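Local coordinates for alpha-n-acetylglucosaminidase family protein (Clostridium perfringens, PDB 4A42) that probably binds carbohydrate as a family 32 carbohydrate-binding module of a multimodular glycoside hydrolase acting on alpha-linked N-acetylglucosamine, at residues A[78-83]-A[142-147]; A[84-89]-A[136-141]; A[91-96]-A[129-134]. All coordinates share one frame; numbering follows the deposited sequence.

Contact 1: A[78-83]-A[142-147]; sequences IDIVSK and GEIKIY. With CA (calcium ion), chain C.
Asp79 and Lys145 face each other as a hydrogen-bonded antiparallel pair, and the side chain of Asp79 can be followed outward from there. Its CB rests against CB of Lys145 at 4.1 Å. With CG anti to the carbonyl carbon (chi1 -68°), the carboxylate is carried toward Tyr147, where CG lies 3.7 Å from ring carbon CE2. The carboxylate and ring planes are almost perpendicular, 84° apart. OD1 lies in the ring plane, at its edge. OD2 accepts the phenol: Tyr147 OH donates to it over 2.7 Å, arriving from above the carboxylate plane. A water adds a second proton to OD2 and in turn accepts from Lys145 NZ, so the acid and the amine are bridged without direct contact. The extended lysine chain passes Val81 CG2 on its way to that water, and NZ also forms a salt bridge with Glu51.

These residues sit on neighbouring, antiparallel central strands of the smaller sheet of the F5/8 type C (discoidin-like) beta-sandwich. Ile78, Ile80, Ile144 and Ile146 line the opposite face, which packs onto strand 126-134 of the other sheet. Their mutual contacts are light, the nearest being Ile78 CG1 to Ile146 CG2 at 4.3 Å; Ile78, Ile80 and Ile144 also touch Phe132.

Toward Gly142 the pairing runs into the calcium site. Val81 N donates almost straight to Glu143 O (2.8 Å), while Val81 O accepts from Gly142 N. Gly142 uses its N-H for the strand pairing and its O, at 2.3 Å, for the calcium ion. Glu143 bends at chi2 (79°), which brings OE1 within 2.5 Å of the same calcium ion; OE2 accepts from Gly49 N. Asn45, Asp48, Asn50 and Thr53 complete the coordination.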
# COMPACT_ATOMS: atom_id res chain seq x y z
N ILE A 78 2.69 7.75 3.42
CA ILE A 78 2.56 6.31 3.27
C ILE A 78 3.93 5.63 3.26
O ILE A 78 4.83 6.03 2.52
CB ILE A 78 1.79 5.95 1.98
CG1 ILE A 78 0.38 6.57 2.01
CG2 ILE A 78 1.74 4.42 1.80
CD1 ILE A 78 -0.36 6.54 0.67
N ASP A 79 4.09 4.59 4.09
CA ASP A 79 5.28 3.74 4.05
C ASP A 79 4.95 2.35 3.53
O ASP A 79 3.96 1.75 3.95
CB ASP A 79 5.88 3.54 5.44
CG ASP A 79 6.47 4.79 6.03
OD1 ASP A 79 6.69 5.76 5.27
OD2 ASP A 79 6.71 4.79 7.26
N ILE A 80 5.80 1.82 2.67
CA ILE A 80 5.72 0.43 2.25
C ILE A 80 6.99 -0.27 2.70
O ILE A 80 8.08 0.09 2.27
CB ILE A 80 5.60 0.28 0.72
CG1 ILE A 80 4.41 1.09 0.20
CG2 ILE A 80 5.46 -1.20 0.32
CD1 ILE A 80 4.44 1.31 -1.29
N VAL A 81 6.84 -1.25 3.57
CA VAL A 81 7.99 -2.00 4.06
C VAL A 81 8.19 -3.18 3.12
O VAL A 81 7.32 -4.05 3.02
CB VAL A 81 7.76 -2.48 5.51
CG1 VAL A 81 8.98 -3.23 6.02
CG2 VAL A 81 7.46 -1.28 6.42
N SER A 82 9.31 -3.18 2.39
CA SER A 82 9.53 -4.16 1.32
C SER A 82 10.61 -5.15 1.70
O SER A 82 11.77 -4.77 1.87
CB SER A 82 9.93 -3.44 0.03
OG SER A 82 10.05 -4.37 -1.04
N LYS A 83 10.23 -6.41 1.83
CA LYS A 83 11.11 -7.43 2.36
C LYS A 83 11.72 -8.36 1.30
O LYS A 83 12.64 -9.13 1.60
CB LYS A 83 10.39 -8.23 3.47
CG LYS A 83 10.20 -7.42 4.76
CD LYS A 83 11.44 -7.49 5.66
CE LYS A 83 11.35 -6.52 6.83
NZ LYS A 83 12.48 -6.73 7.82
N GLY A 142 6.14 -6.44 3.94
CA GLY A 142 6.07 -6.67 5.37
C GLY A 142 5.00 -5.85 6.06
O GLY A 142 4.48 -6.28 7.08
N GLU A 143 4.69 -4.68 5.52
CA GLU A 143 3.74 -3.79 6.16
C GLU A 143 3.46 -2.61 5.23
O GLU A 143 4.35 -2.16 4.52
CB GLU A 143 4.34 -3.27 7.47
CG GLU A 143 3.33 -2.65 8.41
CD GLU A 143 2.50 -3.66 9.21
OE1 GLU A 143 2.70 -4.89 9.16
OE2 GLU A 143 1.62 -3.20 9.93
N ILE A 144 2.22 -2.14 5.23
CA ILE A 144 1.87 -0.88 4.58
C ILE A 144 1.26 0.03 5.64
O ILE A 144 0.29 -0.34 6.30
CB ILE A 144 0.88 -1.07 3.43
CG1 ILE A 144 1.56 -1.83 2.29
CG2 ILE A 144 0.35 0.28 2.93
CD1 ILE A 144 0.63 -2.23 1.19
N LYS A 145 1.87 1.17 5.83
CA LYS A 145 1.44 2.14 6.82
C LYS A 145 0.87 3.39 6.14
O LYS A 145 1.52 3.95 5.30
CB LYS A 145 2.59 2.50 7.74
CG LYS A 145 3.27 1.28 8.34
CD LYS A 145 4.43 1.61 9.22
CE LYS A 145 5.33 0.40 9.44
NZ LYS A 145 6.62 0.68 10.15
N ILE A 146 -0.34 3.76 6.51
CA ILE A 146 -1.00 4.91 5.89
C ILE A 146 -1.26 5.93 6.98
O ILE A 146 -2.15 5.74 7.77
CB ILE A 146 -2.31 4.50 5.21
CG1 ILE A 146 -2.04 3.46 4.13
CG2 ILE A 146 -2.98 5.71 4.60
CD1 ILE A 146 -3.23 2.79 3.61
N TYR A 147 -0.47 6.98 7.01
CA TYR A 147 -0.55 7.95 8.09
C TYR A 147 -1.50 9.11 7.82
O TYR A 147 -1.50 9.70 6.76
CB TYR A 147 0.81 8.47 8.48
CG TYR A 147 1.91 7.46 8.74
CD1 TYR A 147 1.91 6.67 9.86
CD2 TYR A 147 2.99 7.37 7.90
CE1 TYR A 147 2.94 5.77 10.10
CE2 TYR A 147 4.00 6.48 8.14
CZ TYR A 147 3.98 5.69 9.24
OH TYR A 147 5.04 4.84 9.43
CA CA C . 3.24 -7.30 8.77
O HOH W 1 7.97 2.32 8.35

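Contact 2: A[84-89]-A[136-141]; sequences GNSPLK and SENVKI
Ser136 is the tight point of this contact, packed against the backbone of Pro87 to Lys89, with its CB near Pro87 O. Its OG occupies the crowded position between backbone N and carbonyl carbon (chi1 38°), which aims it at Lys89 N; the amide donates to it nearly straight over 2.9 Å. CB of Ser136 also meets CB of Lys89 at 3.8 Å. Alongside, Leu88 turns inward: CD1 reaches CD1 of Ile141 at 4.1 Å, the two side chains crossing at about a right angle, and also touches CG2 of Val139. Phe134 and Ile80 close over this apolar cluster.

Both segments are connecting loops at one end of the beta-sandwich, and each carries the chain from one sheet to the other: 84-89 leaves the smaller sheet, 136-141 returns to it.

Toward solvent the packing gives way to polar links. Gly84 N reaches Lys140 O only by a weak bond of 3.5 Å, and a water accepts from both Gly84 N and Lys140 N. Asn138 has two conformers, so its bonds, seen in one, are doubtful as a permanent link: OD1 takes the amide of Ser86 at 2.8 Å, and ND2 donates to Ser86 OG in the amide plane at 2.7 Å.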
# COMPACT_ATOMS: atom_id res chain seq x y z
N GLY A 84 11.22 -8.30 0.08
CA GLY A 84 11.80 -9.07 -1.01
C GLY A 84 13.19 -8.59 -1.43
O GLY A 84 13.65 -7.53 -0.99
N ASN A 85 13.86 -9.35 -2.29
CA ASN A 85 15.23 -8.99 -2.67
C ASN A 85 15.37 -7.84 -3.67
O ASN A 85 16.32 -7.03 -3.59
CB ASN A 85 15.96 -10.20 -3.21
CG ASN A 85 16.41 -11.13 -2.13
OD1 ASN A 85 16.49 -10.75 -0.96
ND2 ASN A 85 16.73 -12.37 -2.50
N SER A 86 14.43 -7.78 -4.61
CA SER A 86 14.53 -6.88 -5.74
C SER A 86 14.01 -5.50 -5.36
O SER A 86 13.11 -5.39 -4.54
CB SER A 86 13.72 -7.43 -6.92
OG SER A 86 14.31 -8.60 -7.47
N PRO A 87 14.56 -4.44 -5.98
CA PRO A 87 13.98 -3.11 -5.79
C PRO A 87 12.49 -3.14 -6.10
O PRO A 87 12.06 -3.74 -7.09
CB PRO A 87 14.72 -2.26 -6.82
CG PRO A 87 16.06 -2.96 -6.95
CD PRO A 87 15.71 -4.42 -6.89
N LEU A 88 11.70 -2.51 -5.25
CA LEU A 88 10.26 -2.52 -5.44
C LEU A 88 9.85 -1.58 -6.56
O LEU A 88 10.29 -0.44 -6.62
CB LEU A 88 9.55 -2.14 -4.14
CG LEU A 88 8.04 -2.38 -4.11
CD1 LEU A 88 7.75 -3.87 -4.14
CD2 LEU A 88 7.44 -1.73 -2.88
N LYS A 89 9.01 -2.08 -7.45
CA LYS A 89 8.39 -1.26 -8.49
C LYS A 89 6.92 -1.19 -8.14
O LYS A 89 6.27 -2.22 -7.99
CB LYS A 89 8.62 -1.87 -9.87
CG LYS A 89 10.08 -1.86 -10.30
CD LYS A 89 10.32 -2.66 -11.58
CE LYS A 89 11.79 -2.70 -11.91
NZ LYS A 89 12.26 -1.37 -12.33
N SER A 136 7.18 -5.38 -9.70
CA SER A 136 8.48 -6.02 -9.64
C SER A 136 8.33 -7.51 -9.35
O SER A 136 7.24 -8.01 -9.14
CB SER A 136 9.38 -5.35 -8.61
OG SER A 136 8.65 -4.96 -7.48
N GLU A 137 9.45 -8.20 -9.39
CA GLU A 137 9.51 -9.60 -9.03
C GLU A 137 9.83 -9.73 -7.54
O GLU A 137 10.37 -8.83 -6.94
CB GLU A 137 10.59 -10.29 -9.85
CG GLU A 137 10.29 -10.34 -11.33
CD GLU A 137 8.98 -11.03 -11.63
OE1 GLU A 137 8.70 -12.04 -10.97
OE2 GLU A 137 8.22 -10.58 -12.51
N ASN A 138 9.60 -11.02 -7.08
CA ASN A 138 9.75 -11.37 -5.66
C ASN A 138 9.17 -10.34 -4.69
O ASN A 138 9.81 -10.00 -3.69
CB ASN A 138 11.20 -11.71 -5.29
CG ASN A 138 12.19 -10.62 -5.67
OD1 ASN A 138 12.25 -9.56 -5.04
ND2 ASN A 138 12.99 -10.88 -6.70
N VAL A 139 7.90 -9.91 -5.03
CA VAL A 139 7.33 -8.97 -4.07
C VAL A 139 6.99 -9.61 -2.73
O VAL A 139 6.26 -10.57 -2.69
CB VAL A 139 6.03 -8.36 -4.67
CG1 VAL A 139 5.31 -7.51 -3.67
CG2 VAL A 139 6.36 -7.57 -5.91
N LYS A 140 7.49 -9.05 -1.64
CA LYS A 140 7.12 -9.51 -0.32
C LYS A 140 6.94 -8.27 0.54
O LYS A 140 7.90 -7.63 0.89
CB LYS A 140 8.20 -10.42 0.27
CG LYS A 140 8.56 -11.57 -0.64
CD LYS A 140 9.58 -12.51 -0.03
CE LYS A 140 9.78 -13.70 -0.94
NZ LYS A 140 10.64 -14.73 -0.35
N ILE A 141 5.71 -7.96 0.91
CA ILE A 141 5.45 -6.73 1.64
C ILE A 141 5.26 -7.01 3.12
O ILE A 141 4.36 -7.74 3.53
CB ILE A 141 4.18 -6.03 1.07
CG1 ILE A 141 4.32 -5.79 -0.44
CG2 ILE A 141 3.90 -4.72 1.82
CD1 ILE A 141 5.50 -4.95 -0.84
O HOH W 2 9.41 -6.94 -1.81
O HOH W 3 11.36 -7.30 -3.80

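Contact 3: A[91-96]-A[129-134]; sequences SIEISN and FVRFNF
Ile92 lies at the apolar centre, side by side with both Phe132 and Val130 and pointing the same way. CD1 of Ile92 approaches CE2 of the Phe132 ring obliquely at 3.9 Å, and its other branch, CG2, meets CG1 of Val130 at 4.0 Å. Val130 CG1 also touches CG2 of Ile94, two residues beyond Ile92. Ile78 and Ile80 of the facing sheet pack onto this surface, so Ile92, Val130 and Phe132 belong to the core of the beta-sandwich, with Ile94 at its margin.

The strands themselves, 91-95 and 129-134, are neighbours in the larger sheet of this F5/8 type C domain and run antiparallel at 159°. Paired N-H and C=O groups join Ser91 to Asn133, Glu93 to Arg131 and Ser95 to Phe129, all three residue pairs pointing to the face away from the core.

On that face Glu93 is the hub. The Arg131 chain runs out extended and then turns at chi3 (69°), which lays the guanidinium against the carboxylate in a side-on salt bridge: NE donates to OE1 at 2.8 Å and NH2 to OE2 at 3.0 Å. Both bonds stay close to the guanidinium plane, although the carboxylate is twisted 38° from it. OE1 has a second donor, ND2 of Asn133 at 2.8 Å, which comes from the opposite face of the carboxylate plane to NE. ND2 spends its other proton on Ser91 OG (2.9 Å), in the amide plane, and Asn133 OD1 is bonded to Ser64 OG; the amide is thereby fixed against rotation. This donor set would probably favour an ionised Glu93. Trp101 adds a cation-pi contact with Arg131, while at the strand end the edge of the Phe129 ring faces Ser95 O and Asn96 O.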
# COMPACT_ATOMS: atom_id res chain seq x y z
N SER A 91 3.13 1.62 -7.69
CA SER A 91 2.40 2.88 -7.75
C SER A 91 1.36 2.92 -6.63
O SER A 91 0.99 1.89 -6.07
CB SER A 91 1.73 3.06 -9.11
OG SER A 91 0.72 2.08 -9.35
N ILE A 92 0.94 4.13 -6.30
CA ILE A 92 -0.07 4.36 -5.29
C ILE A 92 -1.15 5.23 -5.91
O ILE A 92 -0.86 6.26 -6.52
CB ILE A 92 0.54 5.08 -4.08
CG1 ILE A 92 1.77 4.32 -3.56
CG2 ILE A 92 -0.50 5.24 -2.97
CD1 ILE A 92 2.37 4.95 -2.30
N GLU A 93 -2.40 4.79 -5.77
CA GLU A 93 -3.56 5.51 -6.28
C GLU A 93 -4.52 5.77 -5.14
O GLU A 93 -4.60 4.98 -4.21
CB GLU A 93 -4.29 4.68 -7.33
CG GLU A 93 -3.57 4.47 -8.65
CD GLU A 93 -4.25 3.40 -9.48
OE1 GLU A 93 -4.10 2.21 -9.15
OE2 GLU A 93 -4.96 3.74 -10.44
N ILE A 94 -5.26 6.87 -5.20
CA ILE A 94 -6.31 7.13 -4.22
C ILE A 94 -7.62 7.42 -4.93
O ILE A 94 -7.62 7.84 -6.09
CB ILE A 94 -5.94 8.29 -3.27
CG1 ILE A 94 -5.66 9.58 -4.05
CG2 ILE A 94 -4.73 7.90 -2.40
CD1 ILE A 94 -5.50 10.81 -3.17
N SER A 95 -8.73 7.18 -4.23
CA SER A 95 -10.05 7.46 -4.78
C SER A 95 -11.03 7.80 -3.67
O SER A 95 -10.86 7.40 -2.52
CB SER A 95 -10.58 6.26 -5.57
OG SER A 95 -11.83 6.55 -6.17
N ASN A 96 -12.08 8.54 -4.04
CA ASN A 96 -13.19 8.83 -3.14
C ASN A 96 -14.37 7.91 -3.37
O ASN A 96 -15.01 7.48 -2.43
CB ASN A 96 -13.61 10.29 -3.26
CG ASN A 96 -12.57 11.22 -2.74
OD1 ASN A 96 -11.81 10.87 -1.86
ND2 ASN A 96 -12.53 12.41 -3.27
N PHE A 129 -10.20 5.31 -0.57
CA PHE A 129 -9.52 4.10 -1.04
C PHE A 129 -8.07 4.40 -1.38
O PHE A 129 -7.77 5.41 -2.00
CB PHE A 129 -10.22 3.52 -2.27
CG PHE A 129 -11.67 3.19 -2.04
CD1 PHE A 129 -12.05 1.94 -1.58
CD2 PHE A 129 -12.64 4.14 -2.28
CE1 PHE A 129 -13.39 1.65 -1.37
CE2 PHE A 129 -13.98 3.84 -2.07
CZ PHE A 129 -14.35 2.60 -1.62
N VAL A 130 -7.18 3.51 -0.95
CA VAL A 130 -5.77 3.62 -1.31
C VAL A 130 -5.36 2.31 -1.95
O VAL A 130 -5.46 1.24 -1.34
CB VAL A 130 -4.90 3.95 -0.08
CG1 VAL A 130 -3.49 4.35 -0.52
CG2 VAL A 130 -5.53 5.06 0.76
N ARG A 131 -4.92 2.39 -3.21
CA ARG A 131 -4.57 1.21 -3.98
C ARG A 131 -3.09 1.20 -4.32
O ARG A 131 -2.52 2.20 -4.76
CB ARG A 131 -5.43 1.10 -5.24
CG ARG A 131 -5.16 -0.18 -6.04
CD ARG A 131 -6.23 -0.42 -7.09
NE ARG A 131 -6.17 0.56 -8.17
CZ ARG A 131 -7.08 0.65 -9.13
NH1 ARG A 131 -8.11 -0.19 -9.15
NH2 ARG A 131 -6.95 1.57 -10.09
N PHE A 132 -2.47 0.04 -4.09
CA PHE A 132 -1.05 -0.19 -4.33
C PHE A 132 -0.91 -1.21 -5.44
O PHE A 132 -1.49 -2.29 -5.36
CB PHE A 132 -0.37 -0.71 -3.05
CG PHE A 132 -0.40 0.26 -1.91
CD1 PHE A 132 -1.55 0.40 -1.14
CD2 PHE A 132 0.70 1.04 -1.61
CE1 PHE A 132 -1.60 1.31 -0.10
CE2 PHE A 132 0.67 1.95 -0.56
CZ PHE A 132 -0.49 2.09 0.19
N ASN A 133 -0.15 -0.88 -6.47
CA ASN A 133 0.10 -1.83 -7.53
C ASN A 133 1.58 -2.15 -7.53
O ASN A 133 2.41 -1.26 -7.38
CB ASN A 133 -0.33 -1.23 -8.86
CG ASN A 133 -1.70 -0.60 -8.78
OD1 ASN A 133 -2.71 -1.30 -8.62
ND2 ASN A 133 -1.76 0.73 -8.85
N PHE A 134 1.91 -3.43 -7.66
CA PHE A 134 3.30 -3.86 -7.62
C PHE A 134 3.66 -4.58 -8.90
O PHE A 134 2.99 -5.53 -9.29
CB PHE A 134 3.56 -4.76 -6.41
CG PHE A 134 3.20 -4.12 -5.10
CD1 PHE A 134 3.99 -3.12 -4.58
CD2 PHE A 134 2.07 -4.52 -4.41
CE1 PHE A 134 3.67 -2.51 -3.38
CE2 PHE A 134 1.74 -3.91 -3.19
CZ PHE A 134 2.55 -2.91 -2.67

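Overall arrangement
The three contacts are nested along the chain: contact 3 lies within the loop closed by contact 2, which lies within that closed by contact 1. Contacts 1 and 3 belong to opposite sheets of the sandwich, their centres about 13 Å apart, and meet through the core, where Phe132 CZ packs 3.4 Å from Ile144 CG2. Contact 2 joins the ends of both strand pairs, its centre about 13 Å from that of contact 1 and about 18 Å from that of contact 3. The chain thus crosses between sheets twice at the same end, near the calcium ion that contact 1 helps to bind, an arrangement consistent with one compact carbohydrate-binding module.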